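PDB 2HPS: coelenterazine-binding protein with bound coelenterazine from Renilla muelleri, which binds the luciferin coelenterazine and, once calcium is bound, makes it available for reaction with luciferase and oxygen in the bioluminescence of the sea pansy. Local coordinates for residues Ser104-Tyr108 / Ile155-Leu161; Cys143-Phe149 / Ala175-Phe180. The contacts are given in a common frame with arbitrary orientation. Residue numbers count along the deposited sequence, not the author numbering.

How the interactions relate
The two contacts alternate along the chain, in the order 104-108, 143-149, 155-161, 175-180, with centres about 13 Å apart. Interaction 1 joins helix 102-111, the entering helix of the third EF-hand, to strand 154-156 and the start of helix 157-169 in the fourth. Interaction 2 sets helix 137-147, the entering helix of the fourth EF-hand, against the short helix 175-180. They meet directly: Ile155 CD1 lies 3.6 Å from Leu147 CB, and Glu159 O lies 3.5 Å from Phe149 CE2. Both also touch the bound c2-hydroxy-coelenterazine, so parts of the third and fourth EF-hands and the short helix 175-180 all contribute to the luciferin pocket.

Interaction 1. Residues Ser104-Tyr108 / Ile155-Leu161; sequences SLIMY and ISRDEFL. With CTZ (c2-hydroxy-coelenterazine), chain B.
A tyrosine hydroxyl bonds to the backbone at the strand-to-helix junction of the neighbouring EF-hand: Tyr108 OH donates to Ile155 O at 2.7 Å. Helices 104-108 and 157-161 cross obliquely, roughly antiparallel (142°, short axes 10.8 Å apart), with Tyr108 beside Arg157 (CA-CA 7.2 Å) and Leu105 beside Leu161 (7.7 Å). Arg157 CA makes a CH-pi contact 3.9 Å from the centroid of the Tyr108 ring (chi1 t), over one face. The Phe160 ring, also chi1 t, packs obliquely on it (centroids 5.2 Å, planes 47°). Leu105 CD2 meets Leu161 CD1 at 4.0 Å, and a water weakly bridges Leu105 O to Arg157 NE. Ser156 and Glu159 form a capping box (Glu159 N to Ser156 OG 3.0 Å, Ser156 N to Glu159 OE1 2.9 Å). Glu159, a probable calcium ligand, does not touch 104-108; in this metal-free loop its OE2 bonds Asn150. Phe160 CZ approaches CTZ C29 at 3.8 Å. One direct hydrogen bond plus apolar packing joins the EF-hands, and Phe160 also lines the luciferin pocket.

Interaction 2. Residues Cys143-Phe149 / Ala175-Phe180; sequences CFNTLDF and ALANAF. With CTZ (c2-hydroxy-coelenterazine), chain B.
Helix 143-147 and the weakly bonded helix 175-180 lie almost antiparallel, at 158°, with axes 9.3 Å apart and a register that places Cys143 by Ala179 (CA-CA 6.0 Å) and Leu147 by Leu176 (6.3 Å). After Leu147 the chain leaves helical geometry at Asp148 (phi/psi -78/67), the centre of an inverse gamma turn closed by a weak bond from Phe149 N to Leu147 O (2.9 Å).

No hydrogen bond crosses between the segments, and most of the interface is apolar. Thr146, chi1 m, sets CG2 3.6 Å from Ala179 CB. Leu176 (chi1 m, chi2 t) places CD2 3.5 Å from Thr146 O and CD1 3.9 Å from Phe149 CD2, where Phe149 has chi1 p. Leu147 CD2 packs 3.7 Å from Phe180 CD1. The sulphur Cys143 SG lies 3.7 Å from Ala179 O.

Ligand contacts occupy the Cys143-Phe180 end. Phe180, chi1 t, has CTZ C26 over one ring face, the backbone Phe180 O lies 2.8 Å from CTZ N7, and Cys143 SG is 3.8 Å from CTZ C24.

At the other end, Asp148 OD1 and OD2 accept bonds from Asn152 N and Gly153 N. Asp148 opens the fourth EF-hand loop and probably binds calcium, as in a near-identical protein; the arrangement is thus an EF-hand entering helix covered by a C-terminal helix that helps wall the coelenterazine pocket.

Interaction 1. Residues Ser104-Tyr108 / Ile155-Leu161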
# COMPACT_ATOMS: atom_id res chain seq x y z
N SER A 104 -0.51 6.16 -2.84
CA SER A 104 -1.27 5.17 -3.58
C SER A 104 -1.61 5.67 -4.98
O SER A 104 -1.66 4.89 -5.91
CB SER A 104 -2.54 4.80 -2.82
OG SER A 104 -2.23 4.03 -1.66
N LEU A 105 -1.87 6.97 -5.12
CA LEU A 105 -2.16 7.56 -6.44
C LEU A 105 -0.92 7.58 -7.34
O LEU A 105 -1.03 7.39 -8.57
CB LEU A 105 -2.76 8.96 -6.29
CG LEU A 105 -4.20 8.96 -5.76
CD1 LEU A 105 -4.71 10.37 -5.45
CD2 LEU A 105 -5.17 8.22 -6.71
N ILE A 106 0.26 7.78 -6.74
CA ILE A 106 1.52 7.59 -7.47
C ILE A 106 1.62 6.16 -7.99
O ILE A 106 1.91 5.94 -9.17
CB ILE A 106 2.75 7.98 -6.63
CG1 ILE A 106 2.76 9.50 -6.40
CG2 ILE A 106 4.07 7.49 -7.29
CD1 ILE A 106 3.95 9.99 -5.60
N MSE A 107 1.35 5.18 -7.11
CA MSE A 107 1.36 3.79 -7.53
C MSE A 107 0.34 3.51 -8.62
O MSE A 107 0.65 2.82 -9.58
CB MSE A 107 1.16 2.85 -6.35
CG MSE A 107 2.24 3.02 -5.33
SE MSE A 107 2.03 1.77 -3.83
CE MSE A 107 2.16 0.49 -4.53
N TYR A 108 -0.87 4.07 -8.49
CA TYR A 108 -1.88 3.85 -9.52
C TYR A 108 -1.38 4.35 -10.88
O TYR A 108 -1.52 3.64 -11.90
CB TYR A 108 -3.24 4.48 -9.16
CG TYR A 108 -4.30 4.12 -10.18
CD1 TYR A 108 -5.08 2.98 -10.02
CD2 TYR A 108 -4.47 4.89 -11.33
CE1 TYR A 108 -6.04 2.62 -10.97
CE2 TYR A 108 -5.43 4.54 -12.30
CZ TYR A 108 -6.21 3.41 -12.11
OH TYR A 108 -7.15 3.04 -13.05
N ILE A 155 -10.01 -1.69 -13.47
CA ILE A 155 -10.24 -0.90 -12.28
C ILE A 155 -9.93 0.57 -12.59
O ILE A 155 -8.82 0.89 -13.03
CB ILE A 155 -9.37 -1.35 -11.08
CG1 ILE A 155 -9.61 -2.84 -10.76
CG2 ILE A 155 -9.69 -0.49 -9.84
CD1 ILE A 155 -8.47 -3.51 -9.93
N SER A 156 -10.92 1.42 -12.35
CA SER A 156 -10.78 2.85 -12.58
C SER A 156 -9.99 3.49 -11.44
O SER A 156 -9.85 2.91 -10.35
CB SER A 156 -12.15 3.53 -12.71
OG SER A 156 -12.81 3.66 -11.45
N ARG A 157 -9.48 4.69 -11.70
CA ARG A 157 -8.78 5.43 -10.65
C ARG A 157 -9.67 5.64 -9.42
O ARG A 157 -9.24 5.39 -8.29
CB ARG A 157 -8.30 6.77 -11.20
CG ARG A 157 -7.37 7.51 -10.22
CD ARG A 157 -6.99 8.88 -10.76
NE ARG A 157 -6.25 8.82 -12.03
CZ ARG A 157 -6.73 9.25 -13.19
NH1 ARG A 157 -7.97 9.72 -13.26
NH2 ARG A 157 -5.99 9.19 -14.29
N ASP A 158 -10.91 6.09 -9.63
CA ASP A 158 -11.85 6.32 -8.53
C ASP A 158 -12.15 5.03 -7.75
O ASP A 158 -12.26 5.04 -6.52
CB ASP A 158 -13.17 6.90 -9.05
CG ASP A 158 -13.05 8.35 -9.46
OD1 ASP A 158 -12.12 9.04 -8.99
OD2 ASP A 158 -13.91 8.81 -10.26
N GLU A 159 -12.28 3.91 -8.47
CA GLU A 159 -12.55 2.63 -7.80
C GLU A 159 -11.34 2.22 -6.93
O GLU A 159 -11.50 1.77 -5.79
CB GLU A 159 -12.84 1.54 -8.83
CG GLU A 159 -14.23 1.66 -9.48
CD GLU A 159 -14.35 0.93 -10.82
OE1 GLU A 159 -13.38 0.28 -11.26
OE2 GLU A 159 -15.44 1.02 -11.44
N PHE A 160 -10.15 2.41 -7.47
CA PHE A 160 -8.92 2.11 -6.72
C PHE A 160 -8.87 2.96 -5.45
O PHE A 160 -8.59 2.45 -4.36
CB PHE A 160 -7.71 2.35 -7.61
CG PHE A 160 -6.39 1.92 -6.99
CD1 PHE A 160 -6.04 0.58 -6.96
CD2 PHE A 160 -5.50 2.88 -6.48
CE1 PHE A 160 -4.80 0.17 -6.40
CE2 PHE A 160 -4.26 2.48 -5.92
CZ PHE A 160 -3.93 1.12 -5.89
N LEU A 161 -9.19 4.25 -5.59
CA LEU A 161 -9.20 5.16 -4.43
C LEU A 161 -10.21 4.76 -3.33
O LEU A 161 -9.97 4.98 -2.14
CB LEU A 161 -9.40 6.61 -4.90
CG LEU A 161 -8.98 7.79 -4.02
CD1 LEU A 161 -7.53 7.66 -3.51
CD2 LEU A 161 -9.19 9.08 -4.81
N1 CTZ B . 1.75 -2.91 -1.97
C2 CTZ B . 3.05 -3.25 -1.75
C3 CTZ B . 2.98 -4.70 -1.59
N4 CTZ B . 1.74 -5.15 -1.73
C5 CTZ B . 1.22 -6.39 -1.66
C6 CTZ B . -0.16 -6.55 -1.82
N7 CTZ B . -0.97 -5.49 -2.05
C8 CTZ B . -0.47 -4.23 -2.14
C9 CTZ B . 0.99 -4.05 -1.95
C10 CTZ B . 4.23 -2.31 -1.68
C11 CTZ B . 3.99 -1.40 -0.50
C12 CTZ B . 3.74 -0.05 -0.71
C13 CTZ B . 3.50 0.81 0.35
C14 CTZ B . 3.51 0.29 1.65
C15 CTZ B . 3.75 -1.07 1.88
C16 CTZ B . 3.99 -1.93 0.80
O17 CTZ B . 3.28 1.13 2.69
O18 CTZ B . 3.98 -5.49 -1.35
C19 CTZ B . -0.74 -7.91 -1.77
C20 CTZ B . -0.24 -8.89 -0.92
C21 CTZ B . -0.80 -10.17 -0.92
C22 CTZ B . -1.87 -10.47 -1.78
C23 CTZ B . -2.37 -9.50 -2.64
C24 CTZ B . -1.80 -8.22 -2.64
O25 CTZ B . -2.39 -11.73 -1.75
C26 CTZ B . -1.34 -3.01 -2.37
C27 CTZ B . -1.55 -2.84 -3.86
C28 CTZ B . -1.03 -1.74 -4.54
C29 CTZ B . -1.26 -1.62 -5.91
C30 CTZ B . -1.99 -2.61 -6.59
C31 CTZ B . -2.53 -3.70 -5.90
C32 CTZ B . -2.31 -3.81 -4.52
O HOH W 1 -3.56 8.78 -10.03

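Interaction 2. Residues Cys143-Phe149 / Ala175-Phe180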
# COMPACT_ATOMS: atom_id res chain seq x y z
N CYS A 143 -6.52 -10.69 -6.08
CA CYS A 143 -6.51 -9.31 -5.64
C CYS A 143 -7.21 -8.39 -6.66
O CYS A 143 -8.12 -7.59 -6.30
CB CYS A 143 -5.07 -8.86 -5.36
SG CYS A 143 -4.91 -7.20 -4.64
N PHE A 144 -6.81 -8.51 -7.93
CA PHE A 144 -7.44 -7.76 -9.02
C PHE A 144 -8.95 -7.99 -9.03
O PHE A 144 -9.74 -7.04 -9.10
CB PHE A 144 -6.89 -8.18 -10.38
CG PHE A 144 -7.57 -7.50 -11.55
CD1 PHE A 144 -7.16 -6.24 -11.98
CD2 PHE A 144 -8.68 -8.10 -12.17
CE1 PHE A 144 -7.82 -5.58 -13.03
CE2 PHE A 144 -9.35 -7.45 -13.23
CZ PHE A 144 -8.91 -6.19 -13.66
N ASN A 145 -9.34 -9.27 -9.01
CA ASN A 145 -10.76 -9.62 -9.12
C ASN A 145 -11.62 -8.97 -8.04
O ASN A 145 -12.71 -8.48 -8.30
CB ASN A 145 -10.92 -11.14 -9.10
CG ASN A 145 -12.35 -11.58 -9.39
OD1 ASN A 145 -12.91 -11.22 -10.44
ND2 ASN A 145 -12.94 -12.36 -8.47
N THR A 146 -11.11 -8.94 -6.81
CA THR A 146 -11.82 -8.30 -5.71
C THR A 146 -11.86 -6.76 -5.86
O THR A 146 -12.91 -6.14 -5.66
CB THR A 146 -11.23 -8.72 -4.33
OG1 THR A 146 -11.29 -10.16 -4.18
CG2 THR A 146 -11.99 -8.03 -3.20
N LEU A 147 -10.74 -6.15 -6.23
CA LEU A 147 -10.68 -4.70 -6.36
C LEU A 147 -11.49 -4.18 -7.54
O LEU A 147 -11.91 -3.01 -7.56
CB LEU A 147 -9.24 -4.22 -6.46
CG LEU A 147 -8.62 -3.76 -5.14
CD1 LEU A 147 -8.60 -4.85 -4.11
CD2 LEU A 147 -7.19 -3.32 -5.40
N ASP A 148 -11.70 -5.06 -8.51
CA ASP A 148 -12.61 -4.83 -9.63
C ASP A 148 -14.04 -5.07 -9.11
O ASP A 148 -14.72 -6.05 -9.50
CB ASP A 148 -12.25 -5.81 -10.77
CG ASP A 148 -13.16 -5.68 -12.01
OD1 ASP A 148 -13.76 -4.61 -12.23
OD2 ASP A 148 -13.24 -6.68 -12.75
N PHE A 149 -14.48 -4.20 -8.21
CA PHE A 149 -15.72 -4.44 -7.48
C PHE A 149 -16.96 -4.21 -8.34
O PHE A 149 -18.06 -4.70 -8.01
CB PHE A 149 -15.75 -3.71 -6.13
CG PHE A 149 -15.65 -2.20 -6.22
CD1 PHE A 149 -16.77 -1.43 -6.57
CD2 PHE A 149 -14.48 -1.55 -5.87
CE1 PHE A 149 -16.70 -0.04 -6.62
CE2 PHE A 149 -14.40 -0.15 -5.90
CZ PHE A 149 -15.51 0.60 -6.27
N ALA A 175 -14.73 -6.31 2.50
CA ALA A 175 -14.08 -7.21 1.55
C ALA A 175 -12.86 -6.55 0.89
O ALA A 175 -11.83 -7.19 0.69
CB ALA A 175 -15.07 -7.66 0.49
N LEU A 176 -12.98 -5.27 0.56
CA LEU A 176 -11.91 -4.57 -0.14
C LEU A 176 -10.69 -4.43 0.76
O LEU A 176 -9.56 -4.72 0.36
CB LEU A 176 -12.37 -3.19 -0.64
CG LEU A 176 -13.43 -3.21 -1.76
CD1 LEU A 176 -13.89 -1.79 -2.07
CD2 LEU A 176 -12.87 -3.90 -3.01
N ALA A 177 -10.93 -4.01 2.01
CA ALA A 177 -9.80 -3.85 2.94
C ALA A 177 -9.17 -5.19 3.28
O ALA A 177 -7.96 -5.30 3.48
CB ALA A 177 -10.25 -3.11 4.18
N ASN A 178 -9.99 -6.24 3.34
CA ASN A 178 -9.49 -7.59 3.58
C ASN A 178 -8.67 -8.18 2.43
O ASN A 178 -8.00 -9.20 2.60
CB ASN A 178 -10.64 -8.54 3.91
CG ASN A 178 -11.17 -8.39 5.35
OD1 ASN A 178 -10.59 -7.68 6.20
ND2 ASN A 178 -12.28 -9.09 5.64
N ALA A 179 -8.73 -7.53 1.25
CA ALA A 179 -8.09 -8.08 0.05
C ALA A 179 -6.89 -7.27 -0.46
O ALA A 179 -6.00 -7.83 -1.11
CB ALA A 179 -9.10 -8.23 -1.06
N PHE A 180 -6.90 -5.97 -0.18
CA PHE A 180 -5.93 -5.02 -0.78
C PHE A 180 -4.47 -5.43 -0.60
O PHE A 180 -3.68 -5.34 -1.56
CB PHE A 180 -6.17 -3.61 -0.21
CG PHE A 180 -5.42 -2.49 -0.93
CD1 PHE A 180 -5.23 -2.51 -2.31
CD2 PHE A 180 -4.99 -1.36 -0.21
CE1 PHE A 180 -4.55 -1.46 -2.95
CE2 PHE A 180 -4.33 -0.31 -0.85
CZ PHE A 180 -4.11 -0.35 -2.22
N1 CTZ B . 1.75 -2.91 -1.97
C2 CTZ B . 3.05 -3.25 -1.75
C3 CTZ B . 2.98 -4.70 -1.59
N4 CTZ B . 1.74 -5.15 -1.73
C5 CTZ B . 1.22 -6.39 -1.66
C6 CTZ B . -0.16 -6.55 -1.82
N7 CTZ B . -0.97 -5.49 -2.05
C8 CTZ B . -0.47 -4.23 -2.14
C9 CTZ B . 0.99 -4.05 -1.95
C10 CTZ B . 4.23 -2.31 -1.68
C11 CTZ B . 3.99 -1.40 -0.50
C12 CTZ B . 3.74 -0.05 -0.71
C13 CTZ B . 3.50 0.81 0.35
C14 CTZ B . 3.51 0.29 1.65
C15 CTZ B . 3.75 -1.07 1.88
C16 CTZ B . 3.99 -1.93 0.80
O17 CTZ B . 3.28 1.13 2.69
O18 CTZ B . 3.98 -5.49 -1.35
C19 CTZ B . -0.74 -7.91 -1.77
C20 CTZ B . -0.24 -8.89 -0.92
C21 CTZ B . -0.80 -10.17 -0.92
C22 CTZ B . -1.87 -10.47 -1.78
C23 CTZ B . -2.37 -9.50 -2.64
C24 CTZ B . -1.80 -8.22 -2.64
O25 CTZ B . -2.39 -11.73 -1.75
C26 CTZ B . -1.34 -3.01 -2.37
C27 CTZ B . -1.55 -2.84 -3.86
C28 CTZ B . -1.03 -1.74 -4.54
C29 CTZ B . -1.26 -1.62 -5.91
C30 CTZ B . -1.99 -2.61 -6.59
C31 CTZ B . -2.53 -3.70 -5.90
C32 CTZ B . -2.31 -3.81 -4.52